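Local coordinates for protein endoglucanase (Clostridium thermocellum, PDB 2YIK) that probably hydrolyses internal beta-1,4-glucosidic linkages of cellulose, as a family 9 glycoside hydrolase, at residues Y40-N54 with I499-Y513. Numbering follows the deposited sequence.
Sequences YAKALQYSMFFYDAN and IDYNAAFVGACAGLY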
loop_
_atom_site.group_PDB
_atom_site.type_symbol
_atom_site.label_atom_id
_atom_site.label_comp_id
_atom_site.label_asym_id
_atom_site.label_seq_id
_atom_site.Cartn_x
_atom_site.Cartn_y
_atom_site.Cartn_z
ATOM N N TYR A 40 11.344 -12.828 -13.319
ATOM C CA TYR A 40 10.585 -12.377 -12.162
ATOM C C TYR A 40 11.414 -12.125 -10.913
ATOM O O TYR A 40 10.997 -11.364 -10.043
ATOM C CB TYR A 40 9.454 -13.366 -11.874
ATOM C CG TYR A 40 8.683 -13.721 -13.124
ATOM C CD1 TYR A 40 8.124 -12.722 -13.931
ATOM C CD2 TYR A 40 8.577 -15.046 -13.549
ATOM C CE1 TYR A 40 7.490 -13.037 -15.133
ATOM C CE2 TYR A 40 7.944 -15.370 -14.750
ATOM C CZ TYR A 40 7.410 -14.364 -15.534
ATOM O OH TYR A 40 6.827 -14.701 -16.730
ATOM N N ALA A 41 12.582 -12.755 -10.821
ATOM C CA ALA A 41 13.455 -12.544 -9.665
ATOM C C ALA A 41 13.999 -11.126 -9.748
ATOM O O ALA A 41 14.042 -10.395 -8.758
ATOM C CB ALA A 41 14.610 -13.550 -9.666
ATOM N N LYS A 42 14.411 -10.737 -10.946
ATOM C CA LYS A 42 14.938 -9.401 -11.167
ATOM C C LYS A 42 13.813 -8.374 -11.048
ATOM O O LYS A 42 14.026 -7.254 -10.581
ATOM C CB LYS A 42 15.578 -9.317 -12.554
ATOM C CG LYS A 42 16.015 -7.917 -12.941
ATOM C CD LYS A 42 16.605 -7.860 -14.353
ATOM C CE LYS A 42 16.682 -6.411 -14.835
ATOM N NZ LYS A 42 17.390 -6.273 -16.140
ATOM N N ALA A 43 12.612 -8.754 -11.475
ATOM C CA ALA A 43 11.468 -7.847 -11.403
ATOM C C ALA A 43 11.166 -7.537 -9.938
ATOM O O ALA A 43 10.901 -6.391 -9.572
ATOM C CB ALA A 43 10.258 -8.481 -12.073
ATOM N N LEU A 44 11.218 -8.568 -9.101
ATOM C CA LEU A 44 10.977 -8.407 -7.670
ATOM C C LEU A 44 12.038 -7.473 -7.099
ATOM O O LEU A 44 11.730 -6.503 -6.402
ATOM C CB LEU A 44 11.050 -9.764 -6.956
ATOM C CG LEU A 44 10.983 -9.709 -5.426
ATOM C CD1 LEU A 44 9.676 -9.044 -5.004
ATOM C CD2 LEU A 44 11.077 -11.113 -4.835
ATOM N N GLN A 45 13.298 -7.774 -7.401
ATOM C CA GLN A 45 14.405 -6.957 -6.925
ATOM C C GLN A 45 14.195 -5.494 -7.279
ATOM O O GLN A 45 14.213 -4.623 -6.407
ATOM C CB GLN A 45 15.721 -7.445 -7.533
ATOM C CG GLN A 45 16.867 -6.468 -7.374
ATOM C CD GLN A 45 18.109 -6.883 -8.156
ATOM O OE1 GLN A 45 18.013 -7.346 -9.295
ATOM N NE2 GLN A 45 19.279 -6.702 -7.554
ATOM N N TYR A 46 13.995 -5.228 -8.565
ATOM C CA TYR A 46 13.787 -3.868 -9.033
ATOM C C TYR A 46 12.552 -3.181 -8.451
ATOM O O TYR A 46 12.611 -2.006 -8.087
ATOM C CB TYR A 46 13.700 -3.849 -10.564
ATOM C CG TYR A 46 15.039 -3.798 -11.271
ATOM C CD1 TYR A 46 16.059 -4.688 -10.940
ATOM C CD2 TYR A 46 15.276 -2.873 -12.287
ATOM C CE1 TYR A 46 17.281 -4.659 -11.600
ATOM C CE2 TYR A 46 16.497 -2.833 -12.956
ATOM C CZ TYR A 46 17.495 -3.731 -12.608
ATOM O OH TYR A 46 18.700 -3.711 -13.275
ATOM N N SER A 47 11.442 -3.908 -8.352
ATOM C CA SER A 47 10.189 -3.329 -7.856
ATOM C C SER A 47 10.273 -2.513 -6.567
ATOM O O SER A 47 9.600 -1.491 -6.444
ATOM C CB SER A 47 9.108 -4.416 -7.694
ATOM O OG SER A 47 9.354 -5.262 -6.584
ATOM N N MET A 48 11.092 -2.943 -5.613
ATOM C CA MET A 48 11.187 -2.223 -4.345
ATOM C C MET A 48 11.959 -0.918 -4.389
ATOM O O MET A 48 11.773 -0.058 -3.525
ATOM C CB MET A 48 11.760 -3.134 -3.256
ATOM C CG MET A 48 10.781 -4.211 -2.838
ATOM S SD MET A 48 11.400 -5.415 -1.647
ATOM C CE MET A 48 12.146 -6.574 -2.718
ATOM N N PHE A 49 12.812 -0.750 -5.391
ATOM C CA PHE A 49 13.598 0.472 -5.483
ATOM C C PHE A 49 12.780 1.737 -5.648
ATOM O O PHE A 49 13.280 2.828 -5.391
ATOM C CB PHE A 49 14.635 0.348 -6.596
ATOM C CG PHE A 49 15.836 -0.432 -6.182
ATOM C CD1 PHE A 49 16.919 0.198 -5.571
ATOM C CD2 PHE A 49 15.860 -1.811 -6.336
ATOM C CE1 PHE A 49 18.005 -0.547 -5.108
ATOM C CE2 PHE A 49 16.931 -2.559 -5.882
ATOM C CZ PHE A 49 18.010 -1.928 -5.268
ATOM N N PHE A 50 11.524 1.602 -6.061
ATOM C CA PHE A 50 10.691 2.788 -6.197
ATOM C C PHE A 50 10.483 3.366 -4.809
ATOM O O PHE A 50 10.402 4.577 -4.635
ATOM C CB PHE A 50 9.315 2.472 -6.786
ATOM C CG PHE A 50 8.405 3.673 -6.809
ATOM C CD1 PHE A 50 8.601 4.692 -7.732
ATOM C CD2 PHE A 50 7.370 3.801 -5.881
ATOM C CE1 PHE A 50 7.813 5.839 -7.704
ATOM C CE2 PHE A 50 6.580 4.940 -5.845
ATOM C CZ PHE A 50 6.788 5.954 -6.768
ATOM N N TYR A 51 10.400 2.493 -3.816
ATOM C CA TYR A 51 10.189 2.960 -2.462
ATOM C C TYR A 51 11.405 3.725 -1.959
ATOM O O TYR A 51 11.257 4.734 -1.270
ATOM C CB TYR A 51 9.816 1.777 -1.568
ATOM C CG TYR A 51 8.453 1.246 -1.950
ATOM C CD1 TYR A 51 7.301 2.002 -1.712
ATOM C CD2 TYR A 51 8.318 0.040 -2.640
ATOM C CE1 TYR A 51 6.048 1.574 -2.161
ATOM C CE2 TYR A 51 7.074 -0.397 -3.096
ATOM C CZ TYR A 51 5.943 0.376 -2.858
ATOM O OH TYR A 51 4.722 -0.025 -3.348
ATOM N N ASP A 52 12.601 3.276 -2.329
ATOM C CA ASP A 52 13.806 3.984 -1.915
ATOM C C ASP A 52 13.787 5.394 -2.497
ATOM O O ASP A 52 14.258 6.342 -1.866
ATOM C CB ASP A 52 15.067 3.267 -2.403
ATOM C CG ASP A 52 15.218 1.885 -1.810
ATOM O OD1 ASP A 52 14.278 1.076 -1.958
ATOM O OD2 ASP A 52 16.277 1.609 -1.201
ATOM N N ALA A 53 13.232 5.529 -3.700
ATOM C CA ALA A 53 13.171 6.823 -4.369
ATOM C C ALA A 53 12.174 7.776 -3.733
ATOM O O ALA A 53 12.253 8.985 -3.949
ATOM C CB ALA A 53 12.840 6.633 -5.847
ATOM N N ASN A 54 11.236 7.240 -2.955
ATOM C CA ASN A 54 10.228 8.071 -2.304
ATOM C C ASN A 54 10.384 8.223 -0.793
ATOM O O ASN A 54 9.525 8.820 -0.147
ATOM C CB ASN A 54 8.808 7.557 -2.597
ATOM C CG ASN A 54 8.284 7.998 -3.960
ATOM O OD1 ASN A 54 7.076 8.172 -4.150
ATOM N ND2 ASN A 54 9.186 8.160 -4.914
ATOM N N ILE A 499 3.348 5.048 -4.665
ATOM C CA ILE A 499 3.548 3.959 -3.735
ATOM C C ILE A 499 2.417 2.936 -3.842
ATOM O O ILE A 499 2.657 1.741 -3.692
ATOM C CB ILE A 499 3.740 4.469 -2.262
ATOM C CG1 ILE A 499 2.613 5.414 -1.827
ATOM C CG2 ILE A 499 5.080 5.180 -2.152
ATOM C CD1 ILE A 499 1.304 4.718 -1.516
ATOM N N ASP A 500 1.197 3.381 -4.141
ATOM C CA ASP A 500 0.099 2.421 -4.267
ATOM C C ASP A 500 0.217 1.642 -5.576
ATOM O O ASP A 500 -0.201 0.491 -5.647
ATOM C CB ASP A 500 -1.278 3.112 -4.142
ATOM C CG ASP A 500 -1.762 3.734 -5.444
ATOM O OD1 ASP A 500 -1.365 4.880 -5.744
ATOM O OD2 ASP A 500 -2.546 3.079 -6.167
ATOM N N TYR A 501 0.812 2.259 -6.594
ATOM C CA TYR A 501 0.998 1.609 -7.896
ATOM C C TYR A 501 1.946 0.420 -7.811
ATOM O O TYR A 501 1.707 -0.623 -8.420
ATOM C CB TYR A 501 1.574 2.596 -8.910
ATOM C CG TYR A 501 0.570 3.486 -9.609
ATOM C CD1 TYR A 501 -0.630 3.854 -8.992
ATOM C CD2 TYR A 501 0.867 4.036 -10.855
ATOM C CE1 TYR A 501 -1.501 4.759 -9.600
ATOM C CE2 TYR A 501 0.011 4.938 -11.468
ATOM C CZ TYR A 501 -1.165 5.302 -10.840
ATOM O OH TYR A 501 -1.966 6.243 -11.443
ATOM N N ASN A 502 3.025 0.585 -7.051
ATOM C CA ASN A 502 4.027 -0.464 -6.899
ATOM C C ASN A 502 3.717 -1.496 -5.817
ATOM O O ASN A 502 4.315 -2.570 -5.794
ATOM C CB ASN A 502 5.409 0.158 -6.622
ATOM C CG ASN A 502 6.246 0.322 -7.886
ATOM O OD1 ASN A 502 7.345 -0.234 -7.997
ATOM N ND2 ASN A 502 5.733 1.078 -8.841
ATOM N N ALA A 503 2.774 -1.177 -4.940
ATOM C CA ALA A 503 2.420 -2.056 -3.828
ATOM C C ALA A 503 2.113 -3.526 -4.141
ATOM O O ALA A 503 2.815 -4.422 -3.660
ATOM C CB ALA A 503 1.272 -1.434 -3.043
ATOM N N ALA A 504 1.071 -3.787 -4.926
ATOM C CA ALA A 504 0.731 -5.172 -5.246
ATOM C C ALA A 504 1.729 -5.748 -6.246
ATOM O O ALA A 504 1.948 -6.958 -6.297
ATOM C CB ALA A 504 -0.696 -5.268 -5.806
ATOM N N PHE A 505 2.333 -4.866 -7.033
ATOM C CA PHE A 505 3.318 -5.254 -8.039
ATOM C C PHE A 505 4.484 -6.017 -7.399
ATOM O O PHE A 505 4.971 -7.000 -7.961
ATOM C CB PHE A 505 3.797 -3.991 -8.780
ATOM C CG PHE A 505 4.989 -4.206 -9.682
ATOM C CD1 PHE A 505 5.021 -5.248 -10.610
ATOM C CD2 PHE A 505 6.065 -3.325 -9.630
ATOM C CE1 PHE A 505 6.117 -5.418 -11.461
ATOM C CE2 PHE A 505 7.169 -3.481 -10.476
ATOM C CZ PHE A 505 7.195 -4.526 -11.400
ATOM N N VAL A 506 4.914 -5.586 -6.219
ATOM C CA VAL A 506 6.013 -6.262 -5.541
ATOM C C VAL A 506 5.626 -7.710 -5.263
ATOM O O VAL A 506 6.351 -8.638 -5.622
ATOM C CB VAL A 506 6.369 -5.567 -4.208
ATOM C CG1 VAL A 506 7.434 -6.380 -3.453
ATOM C CG2 VAL A 506 6.864 -4.157 -4.486
ATOM N N GLY A 507 4.467 -7.891 -4.636
ATOM C CA GLY A 507 3.991 -9.221 -4.306
ATOM C C GLY A 507 3.756 -10.121 -5.507
ATOM O O GLY A 507 4.004 -11.330 -5.437
ATOM N N ALA A 508 3.269 -9.538 -6.603
ATOM C CA ALA A 508 3.000 -10.303 -7.818
ATOM C C ALA A 508 4.300 -10.890 -8.373
ATOM O O ALA A 508 4.329 -12.032 -8.822
ATOM C CB ALA A 508 2.329 -9.415 -8.865
ATOM N N CYS A 509 5.367 -10.097 -8.351
ATOM C CA CYS A 509 6.667 -10.557 -8.829
ATOM C C CYS A 509 7.118 -11.754 -8.007
ATOM O O CYS A 509 7.559 -12.760 -8.565
ATOM C CB CYS A 509 7.708 -9.446 -8.713
ATOM S SG CYS A 509 7.473 -8.064 -9.866
ATOM N N ALA A 510 7.001 -11.639 -6.682
ATOM C CA ALA A 510 7.389 -12.720 -5.780
ATOM C C ALA A 510 6.543 -13.956 -6.045
ATOM O O ALA A 510 7.058 -15.074 -6.085
ATOM C CB ALA A 510 7.228 -12.286 -4.323
ATOM N N GLY A 511 5.239 -13.742 -6.209
ATOM C CA GLY A 511 4.326 -14.843 -6.461
ATOM C C GLY A 511 4.620 -15.556 -7.770
ATOM O O GLY A 511 4.507 -16.781 -7.852
ATOM N N LEU A 512 4.978 -14.793 -8.797
ATOM C CA LEU A 512 5.301 -15.373 -10.100
ATOM C C LEU A 512 6.601 -16.157 -10.010
ATOM O O LEU A 512 6.757 -17.200 -10.648
ATOM C CB LEU A 512 5.425 -14.273 -11.163
ATOM C CG LEU A 512 4.078 -13.705 -11.615
ATOM C CD1 LEU A 512 4.283 -12.391 -12.344
ATOM C CD2 LEU A 512 3.367 -14.725 -12.493
ATOM N N TYR A 513 7.540 -15.654 -9.218
ATOM C CA TYR A 513 8.809 -16.346 -9.063
ATOM C C TYR A 513 8.551 -17.661 -8.337
ATOM O O TYR A 513 9.189 -18.681 -8.608
ATOM C CB TYR A 513 9.792 -15.506 -8.252
ATOM C CG TYR A 513 11.144 -16.165 -8.161
ATOM C CD1 TYR A 513 11.992 -16.212 -9.269
ATOM C CD2 TYR A 513 11.551 -16.799 -6.989
ATOM C CE1 TYR A 513 13.221 -16.881 -9.211
ATOM C CE2 TYR A 513 12.767 -17.470 -6.921
ATOM C CZ TYR A 513 13.596 -17.508 -8.034
ATOM O OH TYR A 513 14.800 -18.171 -7.957
#
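The first and last helices of the family 9 catalytic domain, which folds as an (alpha/alpha)6 barrel, meet nearly antiparallel through Leu44 and Cys509, whose CA atoms come within 5.0 Å. The axes of helices 40-47 and 499-513 approach to 8.2 Å at 157°, a close spacing consistent with the small Ala43, Ser47 and Cys509 at the interface: Ala43 CB rests on Cys509 SG at 3.6 Å, and Ser47 CB meets the Phe505 ring at CE2. Leu44 CD1 reaches Val506 O and CG1, crossing the valine at about a right angle. Ser47 turns its OG between backbone N and carbonyl carbon (chi1 73°), back to Leu44 O in a 2.7 Å hydrogen bond, and packs that oxygen against Val506 CG2. At one end Leu512 CB lies over a face of the Tyr40 ring, 4.1 Å from its centroid, while the Tyr40 OH is hydrogen-bonded to Asp426 and Arg422. At the other, Tyr51 is a knob among Ile499, Asn502, Ala503 and Val506, and its OH donates to Ile499 O over 2.7 Å, in the carbonyl plane on a lone pair. The phenol adds to the weak bond from Ala503 N, tying the buried start of helix 499-516 to helix 49-54.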